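Local coordinates for tail fiber protein (Acinetobacter phage AM24, PDB 5W5P) that probably recognises, and may degrade, the capsular polysaccharide of its Acinetobacter baumannii host as a trimeric tailspike with a parallel beta-helix body, at residues 450-461 with 598-609. Residues are numbered along the deposited sequence; the frame is centred on the assembly and turned at random.
Sequences RVTFDLSRKEFL and KVFSSTTMTIYS
Thr452 and Ile607 meet side by side on one face of an antiparallel beta ladder, in which strand 451-461 forms the border of a five-stranded sheet within its chain, beyond the beta-helix. It is a worked example of antiparallel pairing, in which hydrogen-bonded pairs such as this one take turns with non-hydrogen-bonded pairs such as Phe453 with Thr606. Thr452 CG2 lies 3.6 Å from Ile607 CB, and paired backbone bonds join the two residues, Ile607 N reaching Thr452 O at 2.8 Å. On the other face, the Phe453 ring lies alongside Thr606, with CE2 3.4 Å from Thr606 OG1. Farther along that face, the Phe600 ring, its CG anti to the backbone N (chi1 -164°), is turned toward strand 451-461 and receives Glu459 CB at its edge, 3.8 Å from CD1. Arg457 meets the same ring obliquely, its aliphatic CB by CZ and CD by CE2, while its NH1 bonds to Asn611 O of the second subunit. On the face of Thr452 and Ile607, the buried Asp454 is held at both oxygens: OD2 forms a salt bridge with Arg438 of that subunit, and OD1 accepts Leu455 N through its anti lone pair, restraining carboxylate rotation. One water donates to Ser456 OG and Ser601 O and also bonds Thr603 OG1, linking the strands, while Ser456 OG is hydrogen-bonded to Thr623 O as well. At the far end, an extended Lys598 chain places NZ 3.1 Å from Glu459 OE2, 33° out of the carboxylate plane, while Asn507 OD1 also accepts from NZ.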
# COMPACT_ATOMS: atom_id res chain seq x y z
N ARG A 450 23.89 10.13 12.98
CA ARG A 450 23.84 9.94 14.43
C ARG A 450 23.65 11.27 15.16
O ARG A 450 24.15 11.46 16.28
CB ARG A 450 25.09 9.21 14.94
CG ARG A 450 25.19 7.77 14.46
CD ARG A 450 26.62 7.28 14.45
NE ARG A 450 26.77 6.06 13.67
CZ ARG A 450 27.26 4.92 14.15
NH1 ARG A 450 27.66 4.83 15.41
NH2 ARG A 450 27.35 3.86 13.35
N VAL A 451 22.93 12.20 14.54
CA VAL A 451 22.58 13.48 15.14
C VAL A 451 21.14 13.41 15.62
O VAL A 451 20.26 12.98 14.87
CB VAL A 451 22.77 14.64 14.15
CG1 VAL A 451 22.26 15.94 14.73
CG2 VAL A 451 24.24 14.77 13.74
N THR A 452 20.90 13.81 16.87
CA THR A 452 19.57 13.78 17.45
C THR A 452 19.27 15.11 18.13
O THR A 452 20.17 15.78 18.66
CB THR A 452 19.41 12.62 18.47
OG1 THR A 452 18.11 12.67 19.06
CG2 THR A 452 20.47 12.70 19.56
N PHE A 453 18.00 15.50 18.10
CA PHE A 453 17.55 16.78 18.62
C PHE A 453 16.70 16.57 19.87
O PHE A 453 15.96 15.59 19.98
CB PHE A 453 16.76 17.56 17.57
CG PHE A 453 17.60 18.10 16.46
CD1 PHE A 453 18.07 17.27 15.46
CD2 PHE A 453 17.94 19.45 16.43
CE1 PHE A 453 18.86 17.77 14.44
CE2 PHE A 453 18.73 19.95 15.41
CZ PHE A 453 19.19 19.11 14.41
N ASP A 454 16.83 17.51 20.81
CA ASP A 454 16.06 17.48 22.04
C ASP A 454 15.62 18.89 22.37
O ASP A 454 16.10 19.86 21.78
CB ASP A 454 16.85 16.88 23.20
CG ASP A 454 15.99 16.04 24.12
OD1 ASP A 454 14.81 16.41 24.33
OD2 ASP A 454 16.49 15.02 24.64
N LEU A 455 14.70 19.01 23.32
CA LEU A 455 14.11 20.30 23.63
C LEU A 455 13.38 20.21 24.96
O LEU A 455 12.94 19.13 25.37
CB LEU A 455 13.17 20.78 22.52
CG LEU A 455 11.76 20.19 22.41
CD1 LEU A 455 10.89 21.04 21.50
CD2 LEU A 455 11.80 18.76 21.90
N SER A 456 13.26 21.35 25.63
CA SER A 456 12.55 21.43 26.90
C SER A 456 12.22 22.89 27.19
O SER A 456 12.89 23.80 26.71
CB SER A 456 13.36 20.82 28.04
OG SER A 456 14.09 21.83 28.74
N ARG A 457 11.17 23.09 27.99
CA ARG A 457 10.84 24.40 28.53
C ARG A 457 10.86 24.30 30.05
O ARG A 457 10.23 23.40 30.62
CB ARG A 457 9.47 24.89 28.03
CG ARG A 457 9.50 25.48 26.61
CD ARG A 457 8.11 25.88 26.11
NE ARG A 457 7.17 24.75 26.05
CZ ARG A 457 6.13 24.67 25.22
NH1 ARG A 457 5.89 25.63 24.34
NH2 ARG A 457 5.34 23.61 25.26
N LYS A 458 11.60 25.20 30.69
CA LYS A 458 11.73 25.22 32.14
C LYS A 458 11.71 26.66 32.62
O LYS A 458 12.31 27.54 32.01
CB LYS A 458 13.03 24.53 32.60
CG LYS A 458 13.11 24.33 34.10
CD LYS A 458 14.22 23.37 34.50
CE LYS A 458 13.92 22.73 35.85
NZ LYS A 458 12.95 21.60 35.68
N GLU A 459 11.00 26.88 33.72
CA GLU A 459 10.92 28.19 34.35
C GLU A 459 11.93 28.27 35.49
O GLU A 459 12.02 27.35 36.31
CB GLU A 459 9.50 28.45 34.87
CG GLU A 459 9.40 29.49 35.95
CD GLU A 459 8.02 29.54 36.58
OE1 GLU A 459 7.86 29.00 37.69
OE2 GLU A 459 7.11 30.14 35.97
N PHE A 460 12.71 29.35 35.51
CA PHE A 460 13.71 29.60 36.55
C PHE A 460 13.32 30.89 37.26
O PHE A 460 13.74 31.98 36.85
CB PHE A 460 15.13 29.69 35.97
CG PHE A 460 15.62 28.42 35.34
CD1 PHE A 460 16.27 27.46 36.09
CD2 PHE A 460 15.42 28.19 33.98
CE1 PHE A 460 16.72 26.29 35.50
CE2 PHE A 460 15.86 27.02 33.39
CZ PHE A 460 16.51 26.07 34.15
N LEU A 461 12.51 30.77 38.31
CA LEU A 461 12.13 31.95 39.09
C LEU A 461 13.38 32.61 39.67
O LEU A 461 14.31 31.94 40.11
CB LEU A 461 11.16 31.56 40.20
CG LEU A 461 9.75 31.21 39.73
CD1 LEU A 461 8.98 30.43 40.79
CD2 LEU A 461 8.98 32.46 39.32
N LYS A 598 11.17 35.94 36.59
CA LYS A 598 11.67 34.63 36.20
C LYS A 598 12.33 34.71 34.83
O LYS A 598 12.07 35.64 34.05
CB LYS A 598 10.56 33.58 36.17
CG LYS A 598 9.43 33.92 35.22
CD LYS A 598 8.23 33.03 35.46
CE LYS A 598 6.94 33.71 35.05
NZ LYS A 598 5.75 32.86 35.33
N VAL A 599 13.16 33.72 34.55
CA VAL A 599 13.71 33.48 33.22
C VAL A 599 13.06 32.20 32.71
O VAL A 599 13.25 31.12 33.28
CB VAL A 599 15.24 33.38 33.24
CG1 VAL A 599 15.75 32.90 31.89
CG2 VAL A 599 15.84 34.73 33.60
N PHE A 600 12.28 32.33 31.63
CA PHE A 600 11.63 31.19 30.99
C PHE A 600 12.48 30.78 29.78
O PHE A 600 12.58 31.53 28.81
CB PHE A 600 10.21 31.54 30.57
CG PHE A 600 9.36 30.34 30.24
CD1 PHE A 600 9.02 29.43 31.22
CD2 PHE A 600 8.90 30.14 28.95
CE1 PHE A 600 8.23 28.32 30.91
CE2 PHE A 600 8.12 29.04 28.63
CZ PHE A 600 7.78 28.13 29.62
N SER A 601 13.08 29.60 29.85
CA SER A 601 14.06 29.18 28.86
C SER A 601 13.48 28.08 27.98
O SER A 601 13.07 27.03 28.49
CB SER A 601 15.34 28.71 29.55
OG SER A 601 15.97 29.78 30.23
N SER A 602 13.46 28.32 26.67
CA SER A 602 13.10 27.31 25.67
C SER A 602 14.40 26.76 25.09
O SER A 602 14.99 27.36 24.18
CB SER A 602 12.23 27.92 24.58
OG SER A 602 10.95 28.29 25.09
N THR A 603 14.86 25.63 25.62
CA THR A 603 16.14 25.06 25.23
C THR A 603 15.94 24.03 24.12
O THR A 603 15.12 23.13 24.24
CB THR A 603 16.83 24.39 26.42
OG1 THR A 603 17.04 25.35 27.46
CG2 THR A 603 18.16 23.81 25.99
N THR A 604 16.71 24.18 23.04
CA THR A 604 16.74 23.20 21.95
C THR A 604 18.17 22.72 21.78
O THR A 604 19.08 23.53 21.57
CB THR A 604 16.21 23.80 20.64
OG1 THR A 604 14.86 24.22 20.81
CG2 THR A 604 16.26 22.76 19.53
N MSE A 605 18.37 21.41 21.87
CA MSE A 605 19.71 20.84 21.77
C MSE A 605 19.94 20.10 20.45
O MSE A 605 19.02 19.47 19.92
CB MSE A 605 19.97 19.90 22.95
CG MSE A 605 19.99 20.61 24.30
SE MSE A 605 20.54 19.45 25.78
CE MSE A 605 22.37 19.08 25.20
N THR A 606 21.16 20.20 19.94
CA THR A 606 21.63 19.45 18.77
C THR A 606 22.72 18.51 19.27
O THR A 606 23.85 18.94 19.50
CB THR A 606 22.15 20.39 17.68
OG1 THR A 606 21.16 21.37 17.34
CG2 THR A 606 22.54 19.60 16.43
N ILE A 607 22.40 17.22 19.43
CA ILE A 607 23.32 16.26 20.03
C ILE A 607 24.04 15.49 18.92
O ILE A 607 23.40 14.93 18.02
CB ILE A 607 22.59 15.29 20.97
CG1 ILE A 607 21.91 16.06 22.11
CG2 ILE A 607 23.54 14.23 21.51
CD1 ILE A 607 20.60 15.46 22.56
N TYR A 608 25.37 15.46 19.00
CA TYR A 608 26.20 14.70 18.07
C TYR A 608 26.62 13.42 18.79
O TYR A 608 27.51 13.44 19.65
CB TYR A 608 27.41 15.52 17.62
CG TYR A 608 27.04 16.91 17.15
CD1 TYR A 608 26.61 17.13 15.84
CD2 TYR A 608 27.09 18.00 18.01
CE1 TYR A 608 26.25 18.39 15.40
CE2 TYR A 608 26.74 19.26 17.58
CZ TYR A 608 26.32 19.46 16.28
OH TYR A 608 25.98 20.72 15.86
N SER A 609 25.98 12.30 18.44
CA SER A 609 26.13 11.07 19.20
C SER A 609 27.36 10.25 18.82
O SER A 609 27.72 9.34 19.58
CB SER A 609 24.88 10.20 19.06
OG SER A 609 23.71 11.00 19.08
O HOH W 1 14.72 24.82 29.02